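Local coordinates for 178aa long hypothetical molybdenum cofactor biosynthesis protein B (Sulfolobus tokodaii, PDB 3IWT) that probably takes part in molybdenum cofactor biosynthesis as a MoaB-type protein, with a fold thought to bind molybdopterin, at residues V100-F114 against K136-L150. Sequence-based numbering, arbitrary orientation. Where two conformers were deposited one is given.
Sequences VETIRKLFDREIEGF and KASAGIIGKKIVYLL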
ATOM      1  N   VAL A 100      -8.498  12.973   7.547  1.00 43.47           N
ATOM      2  CA  VAL A 100      -7.941  11.615   7.691  1.00 44.33           C
ATOM      3  C   VAL A 100      -6.915  11.311   6.603  1.00 44.33           C
ATOM      4  O   VAL A 100      -5.856  10.776   6.871  1.00 43.98           O
ATOM      5  CB  VAL A 100      -9.063  10.533   7.735  1.00 44.96           C
ATOM      6  CG1 VAL A 100      -8.467   9.133   7.808  1.00 46.50           C
ATOM      7  CG2 VAL A 100      -9.983  10.805   8.957  1.00 42.96           C
ATOM      8  N   GLU A 101      -7.229  11.701   5.385  1.00 45.11           N
ATOM      9  CA  GLU A 101      -6.370  11.470   4.255  1.00 46.23           C
ATOM     10  C   GLU A 101      -5.100  12.312   4.355  1.00 46.02           C
ATOM     11  O   GLU A 101      -4.046  11.949   3.822  1.00 47.45           O
ATOM     12  CB  GLU A 101      -7.105  11.828   2.973  1.00 48.40           C
ATOM     13  CG  GLU A 101      -8.293  10.932   2.650  1.00 51.76           C
ATOM     14  CD  GLU A 101      -9.468  11.075   3.612  1.00 54.56           C
ATOM     15  OE1 GLU A 101      -9.783  12.212   4.097  1.00 52.09           O
ATOM     16  OE2 GLU A 101     -10.083  10.009   3.886  1.00 59.93           O
ATOM     17  N   THR A 102      -5.193  13.454   5.030  1.00 44.73           N
ATOM     18  CA  THR A 102      -4.055  14.320   5.225  1.00 44.46           C
ATOM     19  C   THR A 102      -3.142  13.815   6.372  1.00 44.63           C
ATOM     20  O   THR A 102      -1.918  13.761   6.216  1.00 44.25           O
ATOM     21  CB  THR A 102      -4.513  15.774   5.496  1.00 44.14           C
ATOM     22  OG1 THR A 102      -5.278  16.230   4.377  1.00 42.66           O
ATOM     23  CG2 THR A 102      -3.321  16.688   5.734  1.00 44.41           C
ATOM     24  N   ILE A 103      -3.724  13.476   7.521  1.00 43.29           N
ATOM     25  CA  ILE A 103      -2.930  13.214   8.722  1.00 44.30           C
ATOM     26  C   ILE A 103      -2.592  11.757   8.985  1.00 44.73           C
ATOM     27  O   ILE A 103      -1.519  11.446   9.518  1.00 42.39           O
ATOM     28  CB  ILE A 103      -3.606  13.869   9.969  1.00 43.73           C
ATOM     29  CG1 ILE A 103      -3.707  15.382   9.741  1.00 43.78           C
ATOM     30  CG2 ILE A 103      -2.885  13.513  11.288  1.00 42.34           C
ATOM     31  CD1 ILE A 103      -2.382  16.126   9.550  1.00 40.33           C
ATOM     32  N   ARG A 104      -3.501  10.847   8.625  1.00 47.40           N
ATOM     33  CA  ARG A 104      -3.341   9.452   8.999  1.00 49.32           C
ATOM     34  C   ARG A 104      -2.060   8.880   8.449  1.00 51.10           C
ATOM     35  O   ARG A 104      -1.424   8.038   9.081  1.00 52.92           O
ATOM     36  CB  ARG A 104      -4.577   8.609   8.565  1.00 50.13           C
ATOM     37  CG  ARG A 104      -4.544   7.173   9.040  1.00 49.59           C
ATOM     38  CD  ARG A 104      -5.903   6.522   8.832  1.00 50.79           C
ATOM     39  NE  ARG A 104      -6.216   6.523   7.422  1.00 49.86           N
ATOM     40  CZ  ARG A 104      -7.395   6.108   6.940  1.00 50.64           C
ATOM     41  NH1 ARG A 104      -8.327   5.682   7.753  1.00 49.65           N
ATOM     42  NH2 ARG A 104      -7.611   6.123   5.650  1.00 51.72           N
ATOM     43  N   LYS A 105      -1.638   9.397   7.300  1.00 52.42           N
ATOM     44  CA  LYS A 105      -0.428   8.987   6.644  1.00 54.16           C
ATOM     45  C   LYS A 105       0.825   9.255   7.459  1.00 53.80           C
ATOM     46  O   LYS A 105       1.831   8.535   7.292  1.00 54.71           O
ATOM     47  CB  LYS A 105      -0.269   9.726   5.284  1.00 54.98           C
ATOM     48  CG  LYS A 105      -0.965   9.048   4.192  1.00 58.77           C
ATOM     49  CD  LYS A 105      -0.775   9.746   2.866  1.00 59.00           C
ATOM     50  CE  LYS A 105      -2.130  10.151   2.255  1.00 63.11           C
ATOM     51  NZ  LYS A 105      -1.968  11.512   1.543  1.00 66.18           N
ATOM     52  N   LEU A 106       0.762  10.278   8.309  1.00 52.63           N
ATOM     53  CA  LEU A 106       1.890  10.725   9.100  1.00 51.41           C
ATOM     54  C   LEU A 106       2.155   9.920  10.373  1.00 49.80           C
ATOM     55  O   LEU A 106       3.193  10.090  11.028  1.00 49.68           O
ATOM     56  CB  LEU A 106       1.701  12.178   9.486  1.00 51.95           C
ATOM     57  CG  LEU A 106       1.343  13.120   8.321  1.00 54.06           C
ATOM     58  CD1 LEU A 106       1.375  14.524   8.914  1.00 55.21           C
ATOM     59  CD2 LEU A 106       2.235  13.000   7.110  1.00 56.01           C
ATOM     60  N   PHE A 107       1.209   9.076  10.744  1.00 48.25           N
ATOM     61  CA  PHE A 107       1.340   8.281  11.952  1.00 47.09           C
ATOM     62  C   PHE A 107       2.558   7.375  11.839  1.00 46.28           C
ATOM     63  O   PHE A 107       2.789   6.759  10.793  1.00 45.58           O
ATOM     64  CB  PHE A 107       0.063   7.436  12.198  1.00 46.77           C
ATOM     65  CG  PHE A 107      -1.193   8.238  12.472  1.00 45.19           C
ATOM     66  CD1 PHE A 107      -1.147   9.514  13.000  1.00 43.11           C
ATOM     67  CD2 PHE A 107      -2.459   7.660  12.259  1.00 47.14           C
ATOM     68  CE1 PHE A 107      -2.314  10.237  13.288  1.00 45.63           C
ATOM     69  CE2 PHE A 107      -3.656   8.385  12.569  1.00 43.92           C
ATOM     70  CZ  PHE A 107      -3.560   9.671  13.071  1.00 46.01           C
ATOM     71  N   ASP A 108       3.355   7.305  12.895  1.00 45.00           N
ATOM     72  CA  ASP A 108       4.332   6.222  13.028  1.00 45.61           C
ATOM     73  C   ASP A 108       3.621   4.845  13.020  1.00 45.04           C
ATOM     74  O   ASP A 108       4.032   3.941  12.312  1.00 43.00           O
ATOM     75  CB  ASP A 108       5.129   6.372  14.314  1.00 45.10           C
ATOM     76  CG  ASP A 108       5.974   7.660  14.359  1.00 47.57           C
ATOM     77  OD1 ASP A 108       6.100   8.363  13.349  1.00 54.71           O
ATOM     78  OD2 ASP A 108       6.533   7.946  15.429  1.00 47.20           O
ATOM     79  N   ARG A 109       2.555   4.745  13.830  1.00 44.98           N
ATOM     80  CA  ARG A 109       1.678   3.571  13.938  0.50 45.65           C
ATOM     81  C   ARG A 109       0.235   4.081  14.014  1.00 44.61           C
ATOM     82  O   ARG A 109      -0.039   4.980  14.814  1.00 44.29           O
ATOM     83  CB  ARG A 109       1.980   2.795  15.232  0.50 45.62           C
ATOM     84  CG  ARG A 109       3.446   2.418  15.399  0.50 47.18           C
ATOM     85  CD  ARG A 109       3.664   1.444  16.559  0.50 47.56           C
ATOM     86  NE  ARG A 109       3.808   2.139  17.832  0.50 49.59           N
ATOM     87  CZ  ARG A 109       3.994   1.532  19.003  0.50 48.92           C
ATOM     88  NH1 ARG A 109       4.021   0.200  19.087  0.50 50.05           N
ATOM     89  NH2 ARG A 109       4.143   2.266  20.092  0.50 46.54           N
ATOM     90  N   GLU A 110      -0.672   3.535  13.195  1.00 44.27           N
ATOM     91  CA  GLU A 110      -2.097   3.820  13.362  0.60 44.34           C
ATOM     92  C   GLU A 110      -2.580   2.994  14.552  1.00 43.54           C
ATOM     93  O   GLU A 110      -2.233   1.817  14.700  1.00 41.91           O
ATOM     94  CB  GLU A 110      -2.995   3.504  12.126  0.60 44.97           C
ATOM     95  CG  GLU A 110      -4.487   4.039  12.278  0.60 44.45           C
ATOM     96  CD  GLU A 110      -5.547   3.438  11.306  0.60 46.48           C
ATOM     97  OE1 GLU A 110      -5.157   2.686  10.427  0.60 49.47           O
ATOM     98  OE2 GLU A 110      -6.792   3.704  11.460  0.60 49.33           O
ATOM     99  N   ILE A 111      -3.415   3.600  15.384  1.00 42.86           N
ATOM    100  CA  ILE A 111      -4.098   2.825  16.426  1.00 42.80           C
ATOM    101  C   ILE A 111      -5.350   2.294  15.699  1.00 42.72           C
ATOM    102  O   ILE A 111      -6.420   2.916  15.712  1.00 42.50           O
ATOM    103  CB  ILE A 111      -4.423   3.654  17.703  1.00 42.35           C
ATOM    104  CG1 ILE A 111      -3.102   4.170  18.310  1.00 43.52           C
ATOM    105  CG2 ILE A 111      -5.165   2.797  18.746  1.00 42.37           C
ATOM    106  CD1 ILE A 111      -3.244   5.327  19.285  1.00 42.15           C
ATOM    107  N   GLU A 112      -5.180   1.127  15.083  1.00 41.92           N
ATOM    108  CA  GLU A 112      -6.066   0.645  14.047  1.00 43.41           C
ATOM    109  C   GLU A 112      -7.494   0.497  14.573  1.00 43.71           C
ATOM    110  O   GLU A 112      -8.469   0.895  13.896  1.00 44.60           O
ATOM    111  CB  GLU A 112      -5.554  -0.705  13.502  1.00 43.95           C
ATOM    112  CG  GLU A 112      -4.110  -0.638  12.928  1.00 45.66           C
ATOM    113  CD  GLU A 112      -3.568  -1.992  12.471  1.00 46.28           C
ATOM    114  OE1 GLU A 112      -4.256  -3.025  12.606  1.00 46.67           O
ATOM    115  OE2 GLU A 112      -2.435  -2.023  11.953  1.00 45.48           O
ATOM    116  N   GLY A 113      -7.607  -0.045  15.787  1.00 42.79           N
ATOM    117  CA  GLY A 113      -8.896  -0.332  16.404  1.00 42.56           C
ATOM    118  C   GLY A 113      -9.704   0.875  16.849  1.00 42.00           C
ATOM    119  O   GLY A 113     -10.899   0.746  17.118  1.00 42.51           O
ATOM    120  N   PHE A 114      -9.098   2.056  16.946  1.00 42.64           N
ATOM    121  CA  PHE A 114      -9.878   3.217  17.330  1.00 42.54           C
ATOM    122  C   PHE A 114     -11.031   3.462  16.345  1.00 42.28           C
ATOM    123  O   PHE A 114     -12.119   3.804  16.768  1.00 42.26           O
ATOM    124  CB  PHE A 114      -9.039   4.506  17.467  1.00 43.84           C
ATOM    125  CG  PHE A 114      -9.862   5.693  17.903  1.00 43.45           C
ATOM    126  CD1 PHE A 114     -10.106   5.944  19.254  1.00 44.77           C
ATOM    127  CD2 PHE A 114     -10.418   6.541  16.955  1.00 44.49           C
ATOM    128  CE1 PHE A 114     -10.886   7.008  19.631  1.00 45.37           C
ATOM    129  CE2 PHE A 114     -11.200   7.602  17.333  1.00 45.69           C
ATOM    130  CZ  PHE A 114     -11.437   7.840  18.661  1.00 44.92           C
ATOM    131  N   LYS A 136     -14.821   8.304   9.513  1.00 45.25           N
ATOM    132  CA  LYS A 136     -13.475   7.746   9.458  1.00 45.67           C
ATOM    133  C   LYS A 136     -12.593   8.249  10.612  1.00 44.72           C
ATOM    134  O   LYS A 136     -11.354   8.226  10.518  1.00 44.46           O
ATOM    135  CB  LYS A 136     -12.824   8.081   8.127  1.00 46.36           C
ATOM    136  CG  LYS A 136     -13.532   7.575   6.934  1.00 47.96           C
ATOM    137  CD  LYS A 136     -12.783   7.956   5.642  1.00 48.49           C
ATOM    138  CE  LYS A 136     -13.028   9.428   5.248  1.00 52.48           C
ATOM    139  NZ  LYS A 136     -12.532   9.636   3.868  1.00 55.23           N
ATOM    140  N   ALA A 137     -13.233   8.709  11.694  1.00 44.03           N
ATOM    141  CA  ALA A 137     -12.533   9.090  12.909  1.00 43.96           C
ATOM    142  C   ALA A 137     -11.448   8.045  13.204  1.00 43.90           C
ATOM    143  O   ALA A 137     -11.681   6.848  13.080  1.00 43.45           O
ATOM    144  CB  ALA A 137     -13.509   9.245  14.090  1.00 43.24           C
ATOM    145  N   SER A 138     -10.239   8.533  13.520  1.00 44.08           N
ATOM    146  CA  SER A 138      -9.027   7.713  13.577  1.00 43.86           C
ATOM    147  C   SER A 138      -8.114   8.199  14.691  1.00 43.94           C
ATOM    148  O   SER A 138      -8.281   9.314  15.191  1.00 44.44           O
ATOM    149  CB  SER A 138      -8.280   7.792  12.242  1.00 45.10           C
ATOM    150  OG  SER A 138      -9.042   7.261  11.175  1.00 48.48           O
ATOM    151  N   ALA A 139      -7.176   7.345  15.096  1.00 43.40           N
ATOM    152  CA  ALA A 139      -6.159   7.674  16.110  1.00 42.81           C
ATOM    153  C   ALA A 139      -4.812   7.054  15.685  1.00 42.80           C
ATOM    154  O   ALA A 139      -4.767   6.078  14.913  1.00 42.05           O
ATOM    155  CB  ALA A 139      -6.592   7.184  17.539  1.00 42.98           C
ATOM    156  N   GLY A 140      -3.727   7.663  16.165  1.00 42.30           N
ATOM    157  CA  GLY A 140      -2.396   7.212  15.862  1.00 42.40           C
ATOM    158  C   GLY A 140      -1.363   7.773  16.814  1.00 42.16           C
ATOM    159  O   GLY A 140      -1.686   8.512  17.760  1.00 41.68           O
ATOM    160  N   ILE A 141      -0.116   7.403  16.552  1.00 42.38           N
ATOM    161  CA  ILE A 141       1.014   7.734  17.401  1.00 42.96           C
ATOM    162  C   ILE A 141       2.063   8.372  16.479  1.00 43.51           C
ATOM    163  O   ILE A 141       2.345   7.833  15.396  1.00 42.68           O
ATOM    164  CB  ILE A 141       1.617   6.439  18.057  1.00 42.49           C
ATOM    165  CG1 ILE A 141       0.590   5.726  18.959  1.00 42.65           C
ATOM    166  CG2 ILE A 141       2.891   6.759  18.840  1.00 44.16           C
ATOM    167  CD1 ILE A 141       0.758   4.197  19.008  1.00 42.52           C
ATOM    168  N   ILE A 142       2.562   9.546  16.866  1.00 44.43           N
ATOM    169  CA  ILE A 142       3.707  10.176  16.182  1.00 45.90           C
ATOM    170  C   ILE A 142       4.720  10.563  17.237  1.00 47.04           C
ATOM    171  O   ILE A 142       4.419  11.344  18.104  1.00 46.27           O
ATOM    172  CB  ILE A 142       3.311  11.445  15.392  1.00 45.91           C
ATOM    173  CG1 ILE A 142       2.232  11.111  14.375  1.00 46.05           C
ATOM    174  CG2 ILE A 142       4.572  12.058  14.687  1.00 45.43           C
ATOM    175  CD1 ILE A 142       1.615  12.287  13.666  1.00 46.11           C
ATOM    176  N   GLY A 143       5.932  10.022  17.153  1.00 49.58           N
ATOM    177  CA  GLY A 143       6.913  10.211  18.213  1.00 50.31           C
ATOM    178  C   GLY A 143       6.343   9.587  19.474  1.00 51.66           C
ATOM    179  O   GLY A 143       5.924   8.441  19.462  1.00 54.11           O
ATOM    180  N   LYS A 144       6.331  10.337  20.555  1.00 51.70           N
ATOM    181  CA  LYS A 144       5.785   9.865  21.821  1.00 51.47           C
ATOM    182  C   LYS A 144       4.432  10.514  22.114  1.00 49.43           C
ATOM    183  O   LYS A 144       3.992  10.547  23.255  1.00 50.75           O
ATOM    184  CB  LYS A 144       6.752  10.183  22.957  1.00 53.72           C
ATOM    185  CG  LYS A 144       8.188   9.620  22.742  1.00 57.54           C
ATOM    186  CD  LYS A 144       8.192   8.074  22.544  1.00 61.00           C
ATOM    187  CE  LYS A 144       9.636   7.522  22.480  1.00 61.52           C
ATOM    188  NZ  LYS A 144      10.080   7.413  21.048  1.00 64.40           N
ATOM    189  N   LYS A 145       3.783  11.007  21.067  1.00 47.84           N
ATOM    190  CA  LYS A 145       2.506  11.705  21.169  1.00 46.44           C
ATOM    191  C   LYS A 145       1.353  10.904  20.532  1.00 45.41           C
ATOM    192  O   LYS A 145       1.552  10.177  19.578  1.00 44.19           O
ATOM    193  CB  LYS A 145       2.625  13.056  20.484  1.00 46.38           C
ATOM    194  CG  LYS A 145       3.819  13.922  21.032  1.00 46.81           C
ATOM    195  CD  LYS A 145       3.683  15.358  20.587  1.00 46.70           C
ATOM    196  CE  LYS A 145       4.976  16.138  20.763  1.00 47.04           C
ATOM    197  NZ  LYS A 145       5.456  16.225  22.181  1.00 45.73           N
ATOM    198  N   ILE A 146       0.159  11.061  21.090  1.00 44.30           N
ATOM    199  CA  ILE A 146      -1.033  10.404  20.591  1.00 44.05           C
ATOM    200  C   ILE A 146      -1.838  11.456  19.817  1.00 43.35           C
ATOM    201  O   ILE A 146      -1.848  12.642  20.164  1.00 42.54           O
ATOM    202  CB  ILE A 146      -1.895   9.848  21.749  1.00 44.76           C
ATOM    203  CG1 ILE A 146      -1.045   8.988  22.707  1.00 45.23           C
ATOM    204  CG2 ILE A 146      -3.116   9.062  21.205  1.00 43.93           C
ATOM    205  CD1 ILE A 146      -0.131   7.936  22.026  1.00 43.97           C
ATOM    206  N   VAL A 147      -2.504  11.020  18.757  1.00 42.50           N
ATOM    207  CA  VAL A 147      -3.300  11.917  17.947  1.00 42.60           C
ATOM    208  C   VAL A 147      -4.672  11.291  17.737  1.00 42.24           C
ATOM    209  O   VAL A 147      -4.749  10.125  17.356  1.00 42.09           O
ATOM    210  CB  VAL A 147      -2.645  12.173  16.567  1.00 43.17           C
ATOM    211  CG1 VAL A 147      -3.556  13.064  15.704  1.00 43.41           C
ATOM    212  CG2 VAL A 147      -1.188  12.759  16.714  1.00 42.22           C
ATOM    213  N   TYR A 148      -5.734  12.062  17.998  1.00 42.54           N
ATOM    214  CA  TYR A 148      -7.107  11.620  17.761  1.00 42.66           C
ATOM    215  C   TYR A 148      -7.733  12.568  16.748  1.00 42.75           C
ATOM    216  O   TYR A 148      -7.748  13.783  16.956  1.00 43.48           O
ATOM    217  CB  TYR A 148      -7.942  11.609  19.035  1.00 43.09           C
ATOM    218  CG  TYR A 148      -7.538  10.595  20.094  1.00 41.99           C
ATOM    219  CD1 TYR A 148      -8.018   9.298  20.055  1.00 42.20           C
ATOM    220  CD2 TYR A 148      -6.709  10.958  21.171  1.00 42.97           C
ATOM    221  CE1 TYR A 148      -7.663   8.373  21.046  1.00 44.06           C
ATOM    222  CE2 TYR A 148      -6.338  10.040  22.140  1.00 42.00           C
ATOM    223  CZ  TYR A 148      -6.837   8.754  22.098  1.00 43.90           C
ATOM    224  OH  TYR A 148      -6.478   7.850  23.087  1.00 43.27           O
ATOM    225  N   LEU A 149      -8.230  12.000  15.651  1.00 41.84           N
ATOM    226  CA  LEU A 149      -8.916  12.747  14.620  1.00 41.90           C
ATOM    227  C   LEU A 149     -10.404  12.478  14.736  1.00 42.36           C
ATOM    228  O   LEU A 149     -10.895  11.417  14.345  1.00 40.96           O
ATOM    229  CB  LEU A 149      -8.412  12.333  13.227  1.00 42.13           C
ATOM    230  CG  LEU A 149      -6.906  12.304  12.972  1.00 40.95           C
ATOM    231  CD1 LEU A 149      -6.610  11.792  11.518  1.00 41.05           C
ATOM    232  CD2 LEU A 149      -6.263  13.696  13.254  1.00 40.84           C
ATOM    233  N   LEU A 150     -11.133  13.447  15.283  1.00 42.25           N
ATOM    234  CA  LEU A 150     -12.545  13.271  15.593  1.00 42.44           C
ATOM    235  C   LEU A 150     -13.483  13.967  14.604  1.00 42.86           C
ATOM    236  O   LEU A 150     -13.090  14.920  13.951  1.00 42.12           O
ATOM    237  CB  LEU A 150     -12.836  13.774  17.004  1.00 41.63           C
ATOM    238  CG  LEU A 150     -11.983  13.191  18.145  1.00 41.68           C
ATOM    239  CD1 LEU A 150     -12.442  13.758  19.565  1.00 39.28           C
ATOM    240  CD2 LEU A 150     -11.983  11.605  18.082  1.00 40.95           C
TER
HETATM  241  O   HOH W   1      -8.973   4.764  10.279  1.00 41.50           O
HETATM  242  O   HOH W   2       6.334   6.539  17.606  1.00 57.12           O
HETATM  243  O   HOH W   3      -7.752   4.500  14.064  1.00 28.03           O
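Phe-107 lies flat against the backbone of Gly-140, whose CA sits 3.5 Å from the ring centroid and 8° off its normal, a CH-pi contact. Followed outward, the Phe-107 side chain first brings CB near Ile-141 O; CG, anti to the carbonyl carbon (chi1 -64°), then swings the ring over Gly-140. CD1 meets Ile-142 CD1 at the ring edge, CE1 packs on Val-147 CB at 3.8 Å, CE2 approaches Ala-139 O, and CZ reaches Leu-149 CD1. Ile-103 O and Arg-104 CA lie over the rim of the opposite face. An alanine here is likely to open a gap over Gly-140 and take away the ring surface that Val-147 and Leu-149 pack on. Strand 109-110, outermost in this chain's mixed sheet in the MogA/MoaB-family domain, runs antiparallel to strand 138-142. It enters through a classic beta bulge, with Asp-108 and Arg-109 both facing Ile-141, and Ile-141 N returns a 3.0 Å bond to Arg-109 O. Asp-108 OD2 accepts a 2.8 Å hydrogen bond from Gly-143 N, which comes from above the carboxylate plane, while OD1 pairs with Lys-66 of a third subunit. Beyond the strand, Phe-114 lays its ring face against the edge of Tyr-148 in an offset edge-to-face pair, planes at 62°. A water accepts from Arg-104 NH1 and donates to Ser-138 OG, and Arg-104 NH2 forms a salt bridge with Glu-112 of a neighbouring subunit.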